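Local coordinates for dATP pyrophosphohydrolase (Escherichia coli, PDB 2O5W), which probably hydrolyses dihydroneopterin triphosphate to dihydroneopterin monophosphate and pyrophosphate for folate biosynthesis, and also acts on nucleoside triphosphates, preferring dATP, at residues 13-18 with 36-41; 60-65 with 112-117. All blocks are in the same frame, centred on the assembly; numbering follows the deposited sequence.

Interaction 1: residues 13-18 with 36-41. With NA (sodium ion), chain H; PPV (pyrophosphate), chain I.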
ATOM      1  N   LEU A  13       1.915   0.871   4.549  1.00 23.92           N
ATOM      2  CA  LEU A  13       0.763   0.856   3.660  1.00 23.80           C
ATOM      3  C   LEU A  13       0.392   2.305   3.385  1.00 23.59           C
ATOM      4  O   LEU A  13       0.267   3.091   4.321  1.00 23.94           O
ATOM      5  CB  LEU A  13      -0.414   0.097   4.305  1.00 23.91           C
ATOM      6  CG  LEU A  13      -1.751  -0.041   3.547  1.00 23.72           C
ATOM      7  CD1 LEU A  13      -1.718  -1.173   2.564  1.00 23.43           C
ATOM      8  CD2 LEU A  13      -2.910  -0.273   4.490  1.00 24.84           C
ATOM      9  N   VAL A  14       0.235   2.666   2.114  1.00 23.34           N
ATOM     10  CA  VAL A  14      -0.135   4.039   1.751  1.00 22.96           C
ATOM     11  C   VAL A  14      -1.491   4.084   1.035  1.00 23.26           C
ATOM     12  O   VAL A  14      -1.624   3.690  -0.129  1.00 23.34           O
ATOM     13  CB  VAL A  14       0.959   4.758   0.883  1.00 22.91           C
ATOM     14  CG1 VAL A  14       0.569   6.217   0.619  1.00 22.26           C
ATOM     15  CG2 VAL A  14       2.328   4.693   1.541  1.00 21.95           C
ATOM     16  N   VAL A  15      -2.497   4.586   1.733  1.00 23.63           N
ATOM     17  CA  VAL A  15      -3.831   4.714   1.154  1.00 24.05           C
ATOM     18  C   VAL A  15      -3.932   5.969   0.273  1.00 24.26           C
ATOM     19  O   VAL A  15      -4.125   7.079   0.775  1.00 24.10           O
ATOM     20  CB  VAL A  15      -4.930   4.700   2.249  1.00 24.14           C
ATOM     21  CG1 VAL A  15      -6.313   4.903   1.633  1.00 23.81           C
ATOM     22  CG2 VAL A  15      -4.879   3.387   3.037  1.00 23.92           C
ATOM     23  N   ILE A  16      -3.781   5.774  -1.035  1.00 24.53           N
ATOM     24  CA  ILE A  16      -3.955   6.839  -2.017  1.00 25.07           C
ATOM     25  C   ILE A  16      -5.427   6.983  -2.368  1.00 25.43           C
ATOM     26  O   ILE A  16      -6.112   5.992  -2.618  1.00 25.53           O
ATOM     27  CB  ILE A  16      -3.163   6.545  -3.315  1.00 25.19           C
ATOM     28  CG1 ILE A  16      -1.695   6.265  -2.993  1.00 24.87           C
ATOM     29  CG2 ILE A  16      -3.280   7.707  -4.315  1.00 25.36           C
ATOM     30  CD1 ILE A  16      -1.120   5.146  -3.798  1.00 23.54           C
ATOM     31  N   TYR A  17      -5.917   8.218  -2.371  1.00 26.04           N
ATOM     32  CA  TYR A  17      -7.269   8.511  -2.857  1.00 26.88           C
ATOM     33  C   TYR A  17      -7.313   9.909  -3.462  1.00 27.16           C
ATOM     34  O   TYR A  17      -6.480  10.757  -3.143  1.00 27.31           O
ATOM     35  CB  TYR A  17      -8.322   8.347  -1.748  1.00 26.94           C
ATOM     36  CG  TYR A  17      -8.167   9.311  -0.591  1.00 28.21           C
ATOM     37  CD1 TYR A  17      -7.126   9.165   0.336  1.00 29.29           C
ATOM     38  CD2 TYR A  17      -9.059  10.369  -0.416  1.00 27.83           C
ATOM     39  CE1 TYR A  17      -6.982  10.052   1.394  1.00 28.80           C
ATOM     40  CE2 TYR A  17      -8.918  11.250   0.635  1.00 27.27           C
ATOM     41  CZ  TYR A  17      -7.881  11.087   1.530  1.00 28.07           C
ATOM     42  OH  TYR A  17      -7.741  11.960   2.577  1.00 29.56           O
ATOM     43  N   ALA A  18      -8.272  10.139  -4.351  1.00 27.64           N
ATOM     44  CA  ALA A  18      -8.407  11.437  -5.000  1.00 28.11           C
ATOM     45  C   ALA A  18      -9.300  12.349  -4.171  1.00 28.46           C
ATOM     46  O   ALA A  18     -10.396  11.969  -3.771  1.00 28.59           O
ATOM     47  CB  ALA A  18      -8.950  11.278  -6.399  1.00 28.00           C
ATOM     48  N   TRP A  36      -6.234  -7.225  -4.672  1.00 20.26           N
ATOM     49  CA  TRP A  36      -6.182  -5.807  -4.995  1.00 20.14           C
ATOM     50  C   TRP A  36      -5.897  -5.030  -3.716  1.00 20.23           C
ATOM     51  O   TRP A  36      -6.485  -5.331  -2.682  1.00 19.97           O
ATOM     52  CB  TRP A  36      -7.514  -5.346  -5.588  1.00 20.39           C
ATOM     53  CG  TRP A  36      -7.774  -5.855  -6.951  1.00 19.03           C
ATOM     54  CD1 TRP A  36      -8.218  -7.090  -7.283  1.00 17.80           C
ATOM     55  CD2 TRP A  36      -7.604  -5.139  -8.181  1.00 18.83           C
ATOM     56  NE1 TRP A  36      -8.326  -7.202  -8.646  1.00 18.36           N
ATOM     57  CE2 TRP A  36      -7.961  -6.013  -9.223  1.00 18.32           C
ATOM     58  CE3 TRP A  36      -7.179  -3.840  -8.502  1.00 18.83           C
ATOM     59  CZ2 TRP A  36      -7.918  -5.635 -10.575  1.00 18.34           C
ATOM     60  CZ3 TRP A  36      -7.135  -3.461  -9.850  1.00 18.12           C
ATOM     61  CH2 TRP A  36      -7.502  -4.358 -10.865  1.00 18.08           C
ATOM     62  N   GLN A  37      -5.021  -4.025  -3.805  1.00 20.39           N
ATOM     63  CA  GLN A  37      -4.464  -3.339  -2.637  1.00 20.83           C
ATOM     64  C   GLN A  37      -4.032  -1.911  -2.940  1.00 21.02           C
ATOM     65  O   GLN A  37      -3.939  -1.502  -4.100  1.00 21.43           O
ATOM     66  CB  GLN A  37      -3.232  -4.093  -2.122  1.00 21.09           C
ATOM     67  CG  GLN A  37      -2.066  -4.138  -3.128  1.00 22.23           C
ATOM     68  CD  GLN A  37      -0.702  -4.517  -2.526  1.00 23.31           C
ATOM     69  OE1 GLN A  37       0.334  -4.333  -3.174  1.00 23.13           O
ATOM     70  NE2 GLN A  37      -0.699  -5.047  -1.301  1.00 22.69           N
ATOM     71  N   SER A  38      -3.743  -1.168  -1.880  1.00 20.94           N
ATOM     72  CA  SER A  38      -3.082   0.119  -1.981  1.00 20.68           C
ATOM     73  C   SER A  38      -1.574  -0.156  -2.055  1.00 21.14           C
ATOM     74  O   SER A  38      -1.162  -1.318  -2.153  1.00 21.34           O
ATOM     75  CB  SER A  38      -3.401   0.961  -0.749  1.00 20.59           C
ATOM     76  OG  SER A  38      -4.779   0.949  -0.435  1.00 19.22           O
ATOM     77  N   VAL A  39      -0.759   0.898  -1.986  1.00 21.12           N
ATOM     78  CA  VAL A  39       0.698   0.766  -2.037  1.00 21.26           C
ATOM     79  C   VAL A  39       1.258   0.207  -0.731  1.00 21.56           C
ATOM     80  O   VAL A  39       1.068   0.795   0.337  1.00 21.66           O
ATOM     81  CB  VAL A  39       1.383   2.128  -2.363  1.00 21.57           C
ATOM     82  CG1 VAL A  39       2.872   2.113  -2.007  1.00 20.93           C
ATOM     83  CG2 VAL A  39       1.175   2.509  -3.835  1.00 21.33           C
ATOM     84  N   THR A  40       1.948  -0.929  -0.829  1.00 21.74           N
ATOM     85  CA  THR A  40       2.668  -1.519   0.302  1.00 21.98           C
ATOM     86  C   THR A  40       4.136  -1.760  -0.028  1.00 22.30           C
ATOM     87  O   THR A  40       4.527  -1.777  -1.188  1.00 22.53           O
ATOM     88  CB  THR A  40       2.066  -2.875   0.746  1.00 21.65           C
ATOM     89  OG1 THR A  40       2.181  -3.816  -0.317  1.00 21.57           O
ATOM     90  CG2 THR A  40       0.613  -2.738   1.122  1.00 21.30           C
ATOM     91  N   GLY A  41       4.941  -1.974   1.001  1.00 22.84           N
ATOM     92  CA  GLY A  41       6.347  -2.296   0.823  1.00 23.34           C
ATOM     93  C   GLY A  41       7.053  -2.400   2.157  1.00 24.03           C
ATOM     94  O   GLY A  41       6.654  -1.772   3.130  1.00 24.00           O
TER
HETATM   95 NA    NA H 171       5.846  -3.235  -2.934  1.00 44.77          NA
HETATM   96  O11 PPV I 163       7.751  -5.605  -3.405  1.00 79.10           O
HETATM   97  P1  PPV I 163       7.687  -5.335  -1.886  1.00 79.48           P
HETATM   98  O21 PPV I 163       8.045  -6.606  -1.145  1.00 79.68           O
HETATM   99  O31 PPV I 163       8.691  -4.246  -1.513  1.00 79.11           O
HETATM  100  OPP PPV I 163       6.192  -4.884  -1.459  1.00 78.47           O
HETATM  101  P2  PPV I 163       4.995  -5.969  -1.379  1.00 77.19           P
HETATM  102  O12 PPV I 163       5.287  -7.088  -2.354  1.00 77.36           O
HETATM  103  O22 PPV I 163       3.664  -5.316  -1.789  1.00 77.33           O
HETATM  104  O32 PPV I 163       4.880  -6.503   0.030  1.00 77.03           O

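Interaction 2: residues 60-65 with 112-117. With NA (sodium ion), chain H.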
ATOM      1  N   GLU A  60       6.200   2.231  -7.086  1.00 37.45           N
ATOM      2  CA  GLU A  60       5.023   1.454  -7.458  1.00 37.54           C
ATOM      3  C   GLU A  60       4.072   2.175  -8.403  1.00 37.25           C
ATOM      4  O   GLU A  60       3.481   1.542  -9.280  1.00 37.37           O
ATOM      5  CB  GLU A  60       4.260   1.001  -6.215  1.00 37.83           C
ATOM      6  CG  GLU A  60       4.807  -0.251  -5.558  1.00 39.30           C
ATOM      7  CD  GLU A  60       3.810  -0.890  -4.600  1.00 41.19           C
ATOM      8  OE1 GLU A  60       2.775  -0.261  -4.302  1.00 41.51           O
ATOM      9  OE2 GLU A  60       4.054  -2.026  -4.142  1.00 42.54           O
ATOM     10  N   VAL A  61       3.913   3.483  -8.222  1.00 36.82           N
ATOM     11  CA  VAL A  61       2.917   4.232  -8.988  1.00 36.45           C
ATOM     12  C   VAL A  61       3.444   5.517  -9.632  1.00 36.29           C
ATOM     13  O   VAL A  61       2.660   6.342 -10.108  1.00 36.08           O
ATOM     14  CB  VAL A  61       1.630   4.517  -8.159  1.00 36.26           C
ATOM     15  CG1 VAL A  61       0.906   3.238  -7.846  1.00 36.17           C
ATOM     16  CG2 VAL A  61       1.945   5.262  -6.881  1.00 36.54           C
ATOM     17  N   THR A  62       4.770   5.668  -9.655  1.00 36.31           N
ATOM     18  CA  THR A  62       5.444   6.837 -10.265  1.00 36.33           C
ATOM     19  C   THR A  62       4.798   8.186  -9.910  1.00 36.50           C
ATOM     20  O   THR A  62       4.174   8.837 -10.753  1.00 36.74           O
ATOM     21  CB  THR A  62       5.551   6.703 -11.801  1.00 35.98           C
ATOM     22  OG1 THR A  62       5.778   5.334 -12.151  1.00 35.98           O
ATOM     23  CG2 THR A  62       6.694   7.553 -12.324  1.00 36.19           C
ATOM     24  N   ILE A  63       4.937   8.583  -8.650  1.00 36.61           N
ATOM     25  CA  ILE A  63       4.444   9.864  -8.164  1.00 36.83           C
ATOM     26  C   ILE A  63       5.466  10.360  -7.160  1.00 37.18           C
ATOM     27  O   ILE A  63       5.716   9.712  -6.150  1.00 37.18           O
ATOM     28  CB  ILE A  63       3.053   9.752  -7.482  1.00 36.71           C
ATOM     29  CG1 ILE A  63       1.963   9.362  -8.489  1.00 36.32           C
ATOM     30  CG2 ILE A  63       2.678  11.076  -6.802  1.00 37.17           C
ATOM     31  CD1 ILE A  63       0.733   8.712  -7.857  1.00 35.08           C
ATOM     32  N   ASP A  64       6.080  11.497  -7.449  1.00 37.85           N
ATOM     33  CA  ASP A  64       7.060  12.034  -6.534  1.00 38.51           C
ATOM     34  C   ASP A  64       6.364  13.012  -5.602  1.00 39.12           C
ATOM     35  O   ASP A  64       6.063  14.147  -5.977  1.00 39.21           O
ATOM     36  CB  ASP A  64       8.228  12.678  -7.281  1.00 38.39           C
ATOM     37  CG  ASP A  64       9.472  12.803  -6.420  1.00 38.58           C
ATOM     38  OD1 ASP A  64       9.359  12.847  -5.172  1.00 39.42           O
ATOM     39  OD2 ASP A  64      10.576  12.857  -6.992  1.00 38.39           O
ATOM     40  N   VAL A  65       6.086  12.531  -4.393  1.00 39.74           N
ATOM     41  CA  VAL A  65       5.487  13.322  -3.324  1.00 40.39           C
ATOM     42  C   VAL A  65       6.184  14.675  -3.191  1.00 40.96           C
ATOM     43  O   VAL A  65       5.524  15.713  -3.135  1.00 40.96           O
ATOM     44  CB  VAL A  65       5.547  12.550  -1.978  1.00 40.42           C
ATOM     45  CG1 VAL A  65       5.192  13.457  -0.792  1.00 40.75           C
ATOM     46  CG2 VAL A  65       4.638  11.333  -2.026  1.00 40.20           C
ATOM     47  N   GLN A 112      -4.113   9.244 -14.582  1.00 39.51           N
ATOM     48  CA  GLN A 112      -3.575   8.023 -15.163  1.00 39.84           C
ATOM     49  C   GLN A 112      -2.346   7.609 -14.353  1.00 39.57           C
ATOM     50  O   GLN A 112      -1.532   8.452 -13.977  1.00 39.71           O
ATOM     51  CB  GLN A 112      -3.229   8.246 -16.639  1.00 40.08           C
ATOM     52  CG  GLN A 112      -2.343   9.478 -16.908  1.00 41.69           C
ATOM     53  CD  GLN A 112      -2.688  10.195 -18.211  1.00 43.99           C
ATOM     54  OE1 GLN A 112      -3.726   9.929 -18.829  1.00 44.11           O
ATOM     55  NE2 GLN A 112      -1.819  11.117 -18.631  1.00 44.50           N
ATOM     56  N   ILE A 113      -2.224   6.317 -14.069  1.00 39.38           N
ATOM     57  CA  ILE A 113      -1.134   5.819 -13.228  1.00 39.20           C
ATOM     58  C   ILE A 113      -0.145   4.972 -14.031  1.00 39.34           C
ATOM     59  O   ILE A 113      -0.543   4.072 -14.769  1.00 39.69           O
ATOM     60  CB  ILE A 113      -1.673   5.003 -12.012  1.00 39.02           C
ATOM     61  CG1 ILE A 113      -2.642   5.839 -11.164  1.00 38.36           C
ATOM     62  CG2 ILE A 113      -0.534   4.460 -11.153  1.00 38.67           C
ATOM     63  CD1 ILE A 113      -1.986   6.889 -10.276  1.00 36.90           C
ATOM     64  N   VAL A 114       1.140   5.270 -13.883  1.00 39.22           N
ATOM     65  CA  VAL A 114       2.195   4.474 -14.497  1.00 39.22           C
ATOM     66  C   VAL A 114       2.719   3.486 -13.454  1.00 39.19           C
ATOM     67  O   VAL A 114       3.788   3.675 -12.865  1.00 39.38           O
ATOM     68  CB  VAL A 114       3.348   5.360 -15.064  1.00 39.27           C
ATOM     69  CG1 VAL A 114       4.253   4.550 -15.988  1.00 39.30           C
ATOM     70  CG2 VAL A 114       2.790   6.574 -15.800  1.00 39.10           C
ATOM     71  N   PHE A 115       1.935   2.442 -13.215  1.00 39.19           N
ATOM     72  CA  PHE A 115       2.325   1.351 -12.315  1.00 38.98           C
ATOM     73  C   PHE A 115       3.449   0.534 -12.940  1.00 38.91           C
ATOM     74  O   PHE A 115       3.483   0.333 -14.155  1.00 38.88           O
ATOM     75  CB  PHE A 115       1.120   0.452 -12.002  1.00 38.86           C
ATOM     76  CG  PHE A 115       0.423  -0.073 -13.223  1.00 38.43           C
ATOM     77  CD1 PHE A 115      -0.547   0.686 -13.867  1.00 38.41           C
ATOM     78  CD2 PHE A 115       0.743  -1.323 -13.737  1.00 38.25           C
ATOM     79  CE1 PHE A 115      -1.186   0.207 -15.003  1.00 38.74           C
ATOM     80  CE2 PHE A 115       0.112  -1.812 -14.872  1.00 37.99           C
ATOM     81  CZ  PHE A 115      -0.855  -1.049 -15.506  1.00 38.38           C
ATOM     82  N   THR A 116       4.362   0.058 -12.105  1.00 38.98           N
ATOM     83  CA  THR A 116       5.558  -0.623 -12.598  1.00 38.97           C
ATOM     84  C   THR A 116       5.627  -2.074 -12.150  1.00 38.93           C
ATOM     85  O   THR A 116       6.234  -2.903 -12.828  1.00 39.08           O
ATOM     86  CB  THR A 116       6.843   0.074 -12.120  1.00 38.98           C
ATOM     87  OG1 THR A 116       6.808   0.183 -10.692  1.00 39.04           O
ATOM     88  CG2 THR A 116       6.981   1.462 -12.749  1.00 38.58           C
ATOM     89  N   GLU A 117       5.011  -2.372 -11.008  1.00 38.75           N
ATOM     90  CA  GLU A 117       5.113  -3.699 -10.396  1.00 38.46           C
ATOM     91  C   GLU A 117       3.792  -4.443 -10.389  1.00 37.94           C
ATOM     92  O   GLU A 117       3.745  -5.629 -10.052  1.00 38.45           O
ATOM     93  CB  GLU A 117       5.628  -3.577  -8.963  1.00 38.55           C
ATOM     94  CG  GLU A 117       7.119  -3.327  -8.857  1.00 39.42           C
ATOM     95  CD  GLU A 117       7.458  -2.340  -7.758  1.00 41.66           C
ATOM     96  OE1 GLU A 117       6.765  -2.339  -6.707  1.00 41.84           O
ATOM     97  OE2 GLU A 117       8.416  -1.552  -7.954  1.00 42.30           O
TER
HETATM   98 NA    NA H 171       5.846  -3.235  -2.934  1.00 44.77          NA
HETATM   99  O   HOH W   1       2.914  -0.976  -9.505  1.00 27.17           O

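Interaction 1: residues 13-18 with 36-41
Val14 and Val39 form the antiparallel hydrogen-bonded pair at the heart of this contact. Val14 N donates to Val39 O at 2.7 Å with an N-H...O angle of 163°; the return bond, Val39 N to Val14 O, is weak at 3.5 Å. On the face that carries both valines the packing is close. Ile16 CG1 lies anti to its own carbonyl carbon (chi1 -54°), and the chain beyond it brings CD1 across to Val39 CG2, 3.5 Å away, while Ala53 and Val57 of helix 49-61 lie against Val14. This is the central sheet of the Nudix fold, an alpha/beta/alpha sandwich with helix 49-61 on one face and helix 136-147 on the other. Leu13 and Thr40, a non-hydrogen-bonded pair, lie side by side on the opposite face of the sheet from the two valines. Toward Ser38 the pairing loosens: CA separations grow from 4.5 Å for Leu13 and Thr40 to 5.6 Å for Val15 and Ser38, and Ser38 OG bonds to Asn138 of helix 136-147. Thr40 also serves the ligands: its OG1, set between backbone N and carbonyl carbon, donates to pyrophosphate O22 at 2.6 Å, and Thr40 O binds sodium, also at 2.6 Å.

Interaction 2: residues 60-65 with 112-117
Val61 and Phe115 bring their CA atoms to 4.4 Å where residues 60-63 and 113-117 pass in roughly opposed directions, 150° apart end to end. Glu60 O is the backbone hub: it accepts a weak bond from Thr116 N at 3.3 Å and a hydrogen bond donated by a water 2.6 Å away. That water accepts from Glu117 N, so the loop is tied to the helix directly and through solvent. Just past the helix, Thr62 takes a positive phi (45°), and its OG1 donates to Val114 O at 2.7 Å, within the carbonyl plane; Thr116 OG1 reaches back to Glu59 O. Glu60, Val61 and Thr62 are the last residues of the Nudix box, whose glutamate-rich helix carries Glu60. Glu60's extended side chain puts OE2 on the sodium ion at 2.5 Å. Glu117 meets it at about a right angle, the carboxylate planes 70° apart, with OE1 3.7 Å from Glu60 OE2. At the other end the contact is greasy: Ile113 sets CG2 alongside Val61 CB at 3.7 Å, and its CD1 meets Ile63 CD1 at 4.1 Å, the side chains oblique to each other, with Leu25 of strand 23-28 touching both Val61 and Ile113.

How the interactions relate
The centres of interactions 1 and 2 lie about 11 Å apart, and the two meet at the metal site. Thr40 O from segment 36-41 and Glu60 OE2 from segment 60-65 are 3.0 Å apart and share the sodium ion, which also binds a pyrophosphate oxygen, consistent with strand and helix both helping to position the diphosphate product through the metal. Val39 CG2 also packs 4.1 Å from Val61 CG1, carrying the apolar contact from sheet to helix. On the loop side, the Glu117 side chain comes within about 3 Å of a bound samarium ion. Glu60 and Glu117, with Glu56, are the probable magnesium ligands, as in related enzymes.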